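Local structure of capsid protein (Penaeus vannamei nodavirus, 5YL0) at residues V10-N15 with T31-S36; L46-Q51 with K107-F112; Y57-T62 with L97-T102. The protein forms the shell of the virus particle, and this all-beta fragment is probably the dimeric protruding domain at the particle's surface. All coordinates share one frame; numbering follows the deposited sequence.

How the contacts relate
All three contacts belong to one jelly roll. Contacts 1 and 2 are joined through neighbouring strands 8-15 and 111-117: V14 O lies 2.9 Å from F112 N, a probable backbone hydrogen bond, although the contact centres are about 21 Å apart. Contact 3 is nested within the chain loop that contact 2 closes, their centres about 13 Å apart. They meet where T110 OG1 lies 2.8 Å from Y57 OH, a probable hydrogen bond, and where F50 packs on Y57. Contacts 1 and 3 lie on opposite sides of the chain's centre, with nearest atoms about 7 Å apart. Contacts 1 (through V10) and 2 also touch the second subunit; no other chain touches contact 3.

Contact 1: residues V10-N15 with T31-S36; sequences VDKAVN and TGLSPS
The ammonium of K12 is held by two groups of the 31-36 loop, one directly and one through water. K12 NZ donates to T31 O at 2.8 Å, arriving almost in line with the carbonyl (C=O...N angle 164°), and to a water at 2.9 Å from K12 NZ that in turn donates to G32 O. The lysine starts with CG wedged between its own backbone N and carbonyl carbon (chi1 60°), then runs out fully extended, which carries the charge across to the loop. One lysine thus ties two successive peptide oxygens, the second through the water. G32 turns the chain there with a positive phi of 85°.

Beside this, L33 reaches back with one methyl: CD2 sits 3.3 Å from D11 OD2 and 4.1 Å from K12 CE. The aspartate and leucine side chains run past each other in opposite directions. The other carboxylate oxygen, D11 OD1, has a weak, long ion pair with R9.

Strands 8-15 and 26-30 are the outermost of the jelly roll within this chain; the contact joins the first to the loop leading from the second to strand 38-48. D11, K12 and V14 bond strand 111-117, and L33 bonds G93, through backbone.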
# COMPACT_ATOMS: atom_id res chain seq x y z
N VAL B 10 -0.28 7.54 -10.65
CA VAL B 10 1.04 7.04 -10.23
C VAL B 10 2.11 7.47 -11.24
O VAL B 10 2.08 7.07 -12.41
CB VAL B 10 1.03 5.53 -10.07
CG1 VAL B 10 2.41 5.03 -9.73
CG2 VAL B 10 0.11 5.18 -8.89
N ASP B 11 3.00 8.29 -10.82
CA ASP B 11 4.10 8.72 -11.65
C ASP B 11 5.10 7.64 -11.89
O ASP B 11 5.50 7.41 -13.05
CB ASP B 11 4.71 9.93 -11.06
CG ASP B 11 5.73 10.58 -11.98
OD1 ASP B 11 5.26 11.25 -12.94
OD2 ASP B 11 6.96 10.32 -11.81
N LYS B 12 5.53 6.94 -10.82
CA LYS B 12 6.44 5.83 -10.96
C LYS B 12 6.52 5.09 -9.64
O LYS B 12 6.07 5.62 -8.58
CB LYS B 12 7.84 6.22 -11.40
CG LYS B 12 8.52 7.14 -10.46
CD LYS B 12 10.00 7.24 -10.83
CE LYS B 12 10.80 8.22 -10.03
NZ LYS B 12 12.19 8.47 -10.64
N ALA B 13 7.03 3.94 -9.69
CA ALA B 13 7.23 3.05 -8.57
C ALA B 13 8.73 2.98 -8.28
O ALA B 13 9.55 2.89 -9.23
CB ALA B 13 6.77 1.69 -8.89
N VAL B 14 9.12 2.96 -7.02
CA VAL B 14 10.55 2.93 -6.62
C VAL B 14 10.70 1.95 -5.49
O VAL B 14 9.83 1.96 -4.59
CB VAL B 14 11.06 4.33 -6.17
CG1 VAL B 14 12.49 4.37 -5.72
CG2 VAL B 14 10.83 5.37 -7.26
N ASN B 15 11.76 1.18 -5.43
CA ASN B 15 12.01 0.35 -4.30
C ASN B 15 12.64 1.08 -3.18
O ASN B 15 13.46 2.02 -3.40
CB ASN B 15 12.94 -0.84 -4.71
CG ASN B 15 12.28 -1.80 -5.66
OD1 ASN B 15 11.09 -1.97 -5.64
ND2 ASN B 15 13.06 -2.49 -6.44
N THR B 31 14.83 10.92 -7.36
CA THR B 31 15.13 11.93 -8.37
C THR B 31 14.22 11.75 -9.55
O THR B 31 13.48 10.80 -9.68
CB THR B 31 16.61 11.84 -8.86
OG1 THR B 31 16.77 10.68 -9.70
CG2 THR B 31 17.56 11.79 -7.73
N GLY B 32 14.31 12.70 -10.46
CA GLY B 32 13.65 12.56 -11.73
C GLY B 32 12.22 12.99 -11.74
O GLY B 32 11.48 12.68 -12.69
N LEU B 33 11.80 13.75 -10.75
CA LEU B 33 10.41 14.20 -10.65
C LEU B 33 10.29 15.68 -11.02
O LEU B 33 11.25 16.33 -11.40
CB LEU B 33 9.98 13.99 -9.16
CG LEU B 33 9.86 12.54 -8.79
CD1 LEU B 33 9.53 12.44 -7.31
CD2 LEU B 33 8.79 11.77 -9.54
N SER B 34 9.11 16.24 -10.95
CA SER B 34 8.99 17.65 -11.30
C SER B 34 9.52 18.47 -10.23
O SER B 34 9.28 18.18 -9.03
CB SER B 34 7.50 18.01 -11.51
OG SER B 34 7.07 17.34 -12.64
N PRO B 35 10.19 19.59 -10.55
CA PRO B 35 10.60 20.48 -9.53
C PRO B 35 9.47 21.04 -8.65
O PRO B 35 8.39 21.35 -9.18
CB PRO B 35 11.24 21.65 -10.30
CG PRO B 35 11.80 21.00 -11.46
CD PRO B 35 10.69 20.05 -11.87
N SER B 36 9.75 21.29 -7.44
CA SER B 36 8.85 22.01 -6.57
C SER B 36 7.39 21.57 -6.62
O SER B 36 6.47 22.40 -6.73
CB SER B 36 8.92 23.54 -6.83
OG SER B 36 10.30 23.95 -6.71
O HOH W 1 11.27 9.90 -13.04

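Contact 2: residues L46-Q51 with K107-F112; sequences LEQNFQ and KQTTGF
The two backbones come closest at Q48 and Q108, whose CA atoms are 6.5 Å apart, and it is glutamine side chains that supply the direct hydrogen bonds across. Q48 is bent at chi2 (-61°), which folds its amide back for use at both ends. OE1 accepts from T109 N at 2.9 Å; the N-H points nearly straight at the oxygen but comes from above the carbonyl plane. NE2 turns to its own segment and gives a 2.9 Å bond to L46 O, close to the amide plane, fixing the rotation of the group. Q108 in turn reaches across to N49: NE2 donates to N49 O at 3.0 Å and also to E53 OE2. The amide planes of Q48 and Q108 stand 82° apart.

In the jelly roll, segment 46-51 is the end of strand 38-48 with the loop leading on toward strand 58-63, and segment 107-112 is the loop entering strand 111-117. The strand turns a corner at E47, and N49 OD1 then accepts from Q51 N in an Asx turn. On its outer side Q48 pairs antiparallel with a strand of the second subunit, extending the sheet across the interface, and E47 N bonds T80 OG1 of that subunit.

F50 is buried and brings its ring against Q108 and T110. Q48 CB lies 3.6 Å above one face of its ring, toward the rim, while T110 CG2 meets the ring edge in plane, 4.0 Å from CZ. Q108 CG approaches obliquely, 3.6 Å from CD1, and F45 makes an edge-to-face contact with the same ring. A water spans L46 and T109, accepting from L46 N and donating to T109 O at 2.8 Å.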
# COMPACT_ATOMS: atom_id res chain seq x y z
N LEU B 46 5.94 -7.03 -3.82
CA LEU B 46 5.51 -8.10 -4.70
C LEU B 46 6.34 -9.33 -4.52
O LEU B 46 7.60 -9.29 -4.61
CB LEU B 46 5.64 -7.62 -6.20
CG LEU B 46 5.28 -8.62 -7.26
CD1 LEU B 46 3.82 -8.90 -7.23
CD2 LEU B 46 5.76 -8.15 -8.62
N GLU B 47 5.74 -10.42 -4.26
CA GLU B 47 6.37 -11.73 -4.32
C GLU B 47 7.55 -11.93 -3.43
O GLU B 47 8.58 -12.49 -3.89
CB GLU B 47 6.53 -12.16 -5.77
CG GLU B 47 5.10 -12.32 -6.38
CD GLU B 47 5.23 -12.52 -7.86
OE1 GLU B 47 6.28 -12.35 -8.52
OE2 GLU B 47 4.20 -12.79 -8.45
N GLN B 48 7.47 -11.58 -2.18
CA GLN B 48 8.62 -11.65 -1.29
C GLN B 48 8.53 -12.78 -0.36
O GLN B 48 7.45 -13.17 0.12
CB GLN B 48 8.72 -10.38 -0.50
CG GLN B 48 8.98 -9.15 -1.32
CD GLN B 48 10.29 -9.26 -2.07
OE1 GLN B 48 11.36 -9.43 -1.47
NE2 GLN B 48 10.21 -9.19 -3.38
N ASN B 49 9.65 -13.41 -0.07
CA ASN B 49 9.72 -14.42 0.98
C ASN B 49 10.46 -13.79 2.17
O ASN B 49 11.75 -13.75 2.25
CB ASN B 49 10.48 -15.67 0.51
CG ASN B 49 10.65 -16.67 1.60
OD1 ASN B 49 10.19 -16.52 2.66
ND2 ASN B 49 11.44 -17.75 1.28
N PHE B 50 9.71 -13.26 3.11
CA PHE B 50 10.20 -12.66 4.32
C PHE B 50 10.72 -13.65 5.38
O PHE B 50 11.30 -13.17 6.37
CB PHE B 50 9.20 -11.73 4.91
CG PHE B 50 8.82 -10.54 4.03
CD1 PHE B 50 9.65 -9.44 3.87
CD2 PHE B 50 7.57 -10.54 3.43
CE1 PHE B 50 9.25 -8.41 3.07
CE2 PHE B 50 7.20 -9.49 2.67
CZ PHE B 50 7.98 -8.40 2.53
N GLN B 51 10.62 -14.94 5.09
CA GLN B 51 11.11 -15.94 6.03
C GLN B 51 12.24 -16.73 5.39
O GLN B 51 12.51 -17.85 5.86
CB GLN B 51 9.94 -16.83 6.38
CG GLN B 51 8.81 -16.17 7.13
CD GLN B 51 7.56 -17.07 7.18
OE1 GLN B 51 6.54 -16.67 7.70
NE2 GLN B 51 7.67 -18.29 6.62
N LYS B 107 17.03 -8.79 3.63
CA LYS B 107 17.38 -8.15 2.36
C LYS B 107 16.24 -8.32 1.34
O LYS B 107 16.48 -8.19 0.13
CB LYS B 107 18.71 -8.66 1.80
CG LYS B 107 19.90 -8.40 2.73
CD LYS B 107 20.13 -6.96 3.05
CE LYS B 107 21.45 -6.74 3.78
NZ LYS B 107 21.59 -5.40 4.33
N GLN B 108 14.98 -8.48 1.79
CA GLN B 108 13.83 -8.52 0.90
C GLN B 108 13.67 -7.14 0.30
O GLN B 108 14.16 -6.11 0.80
CB GLN B 108 12.60 -8.96 1.68
CG GLN B 108 12.61 -10.42 2.11
CD GLN B 108 13.47 -10.70 3.35
OE1 GLN B 108 13.91 -9.79 4.08
NE2 GLN B 108 13.73 -11.98 3.57
N THR B 109 12.91 -7.09 -0.77
CA THR B 109 12.61 -5.87 -1.55
C THR B 109 11.21 -5.38 -1.30
O THR B 109 10.28 -6.16 -1.56
CB THR B 109 12.85 -6.11 -3.03
OG1 THR B 109 14.24 -6.53 -3.22
CG2 THR B 109 12.70 -4.83 -3.82
N THR B 110 11.09 -4.16 -0.84
CA THR B 110 9.81 -3.49 -0.76
C THR B 110 9.88 -2.14 -1.38
O THR B 110 11.01 -1.73 -1.78
CB THR B 110 9.28 -3.44 0.68
OG1 THR B 110 10.03 -2.49 1.39
CG2 THR B 110 9.19 -4.78 1.38
N GLY B 111 8.77 -1.40 -1.52
CA GLY B 111 8.85 -0.15 -2.28
C GLY B 111 7.61 0.68 -2.05
O GLY B 111 6.81 0.44 -1.12
N PHE B 112 7.47 1.67 -2.92
CA PHE B 112 6.39 2.63 -2.80
C PHE B 112 6.03 3.09 -4.18
O PHE B 112 6.80 3.03 -5.13
CB PHE B 112 6.75 3.75 -1.87
CG PHE B 112 8.07 4.48 -2.21
CD1 PHE B 112 9.30 4.03 -1.71
CD2 PHE B 112 8.08 5.64 -3.01
CE1 PHE B 112 10.47 4.68 -2.02
CE2 PHE B 112 9.28 6.29 -3.29
CZ PHE B 112 10.49 5.82 -2.77
O HOH W 2 8.75 -6.04 -3.90

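Contact 3: residues Y57-T62 with L97-T102; sequences YILSAT and LSVVLT
L101 covers one face of the Y57 ring: its CD2 methyl lies 4.0 Å from the ring centroid and 21° off the normal, a CH-pi contact displaced toward CE2. F50 meets the same ring with planes about 50° apart, and the tyrosine hydroxyl is bonded to T110 OG1, so the ring is anchored at its far end too. The ring packs beside two antiparallel strands central to one half of the jelly roll, 58-63 and 95-101, where the order is 70-73, 58-63, 95-101, 26-30. CG anti to the backbone N (chi1 -176°) swings the ring toward L101.

The axes of the two strands are 4.8 Å apart at closest approach. S60 with V100 and T62 with S98 are hydrogen-bonded pairs, each with two reciprocal N-H...O bonds; L59 with L101 and A61 with V99 are the non-hydrogen-bonded pairs between and beyond them. T102 N adds a fifth bond, 2.9 Å to I58 O, just past the strand end.

The sheet has two unlike faces. L59, A61, V99 and L101 point into the buried side, where L59 CD1 touches V99 CG1 at 3.7 Å and A61 packs on F16. S60, T62, S98 and V100 line the more exposed side. There S98 O, already accepting from T62 N at 3.1 Å, also takes a hydrogen bond from a water at 2.8 Å, and that water is hydrogen-bonded to T62 OG1, likewise 2.8 Å away.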
# COMPACT_ATOMS: atom_id res chain seq x y z
N TYR B 57 11.35 -8.81 9.02
CA TYR B 57 11.48 -7.65 8.18
C TYR B 57 10.60 -6.56 8.77
O TYR B 57 9.34 -6.70 8.80
CB TYR B 57 11.04 -7.99 6.72
CG TYR B 57 11.24 -6.82 5.76
CD1 TYR B 57 10.31 -5.77 5.68
CD2 TYR B 57 12.41 -6.71 5.00
CE1 TYR B 57 10.48 -4.72 4.85
CE2 TYR B 57 12.58 -5.65 4.15
CZ TYR B 57 11.63 -4.62 4.10
OH TYR B 57 11.79 -3.51 3.25
N ILE B 58 11.15 -5.45 9.18
CA ILE B 58 10.41 -4.28 9.69
C ILE B 58 11.06 -3.04 9.14
O ILE B 58 12.26 -2.76 9.42
CB ILE B 58 10.40 -4.19 11.25
CG1 ILE B 58 9.92 -5.52 11.86
CG2 ILE B 58 9.56 -3.00 11.68
CD1 ILE B 58 9.99 -5.49 13.38
N LEU B 59 10.38 -2.31 8.28
CA LEU B 59 10.85 -1.08 7.67
C LEU B 59 10.01 0.06 8.19
O LEU B 59 8.75 -0.06 8.35
CB LEU B 59 10.74 -1.18 6.14
CG LEU B 59 11.09 0.08 5.37
CD1 LEU B 59 11.79 -0.17 4.06
CD2 LEU B 59 9.88 0.98 5.10
N SER B 60 10.61 1.19 8.43
CA SER B 60 9.96 2.46 8.68
C SER B 60 10.58 3.51 7.79
O SER B 60 11.86 3.56 7.71
CB SER B 60 10.04 2.83 10.17
OG SER B 60 9.27 3.96 10.45
N ALA B 61 9.81 4.36 7.19
CA ALA B 61 10.36 5.42 6.33
C ALA B 61 9.57 6.68 6.61
O ALA B 61 8.29 6.71 6.77
CB ALA B 61 10.23 5.07 4.86
N THR B 62 10.28 7.82 6.66
CA THR B 62 9.72 9.12 6.83
C THR B 62 10.41 10.07 5.84
O THR B 62 11.56 9.79 5.41
CB THR B 62 9.99 9.65 8.27
OG1 THR B 62 11.39 9.56 8.54
CG2 THR B 62 9.29 8.89 9.25
N LEU B 97 14.28 10.71 1.79
CA LEU B 97 13.64 9.91 2.84
C LEU B 97 14.66 9.38 3.82
O LEU B 97 15.81 9.12 3.45
CB LEU B 97 12.90 8.70 2.24
CG LEU B 97 11.88 9.03 1.13
CD1 LEU B 97 11.28 7.72 0.58
CD2 LEU B 97 10.88 10.07 1.56
N SER B 98 14.25 9.13 5.04
CA SER B 98 15.05 8.41 6.04
C SER B 98 14.43 7.03 6.20
O SER B 98 13.22 6.90 6.61
CB SER B 98 15.01 9.15 7.32
OG SER B 98 15.86 8.59 8.31
N VAL B 99 15.21 5.97 5.95
CA VAL B 99 14.65 4.57 5.90
C VAL B 99 15.39 3.75 6.92
O VAL B 99 16.67 3.78 6.97
CB VAL B 99 14.91 4.01 4.50
CG1 VAL B 99 14.32 2.56 4.49
CG2 VAL B 99 14.22 4.85 3.43
N VAL B 100 14.68 3.04 7.78
CA VAL B 100 15.28 2.23 8.85
C VAL B 100 14.73 0.82 8.77
O VAL B 100 13.47 0.63 8.67
CB VAL B 100 14.89 2.78 10.22
CG1 VAL B 100 15.44 1.89 11.33
CG2 VAL B 100 15.19 4.23 10.54
N LEU B 101 15.64 -0.14 8.79
CA LEU B 101 15.26 -1.56 8.88
C LEU B 101 15.61 -2.02 10.26
O LEU B 101 16.81 -1.84 10.69
CB LEU B 101 16.15 -2.39 7.92
CG LEU B 101 15.57 -2.84 6.60
CD1 LEU B 101 16.69 -3.69 5.94
CD2 LEU B 101 14.33 -3.71 6.83
N THR B 102 14.71 -2.59 11.01
CA THR B 102 15.01 -3.03 12.34
C THR B 102 16.05 -4.11 12.41
O THR B 102 16.94 -4.02 13.33
CB THR B 102 13.73 -3.44 13.02
OG1 THR B 102 12.82 -2.36 12.96
CG2 THR B 102 13.95 -3.88 14.50
O HOH W 3 12.49 7.08 9.31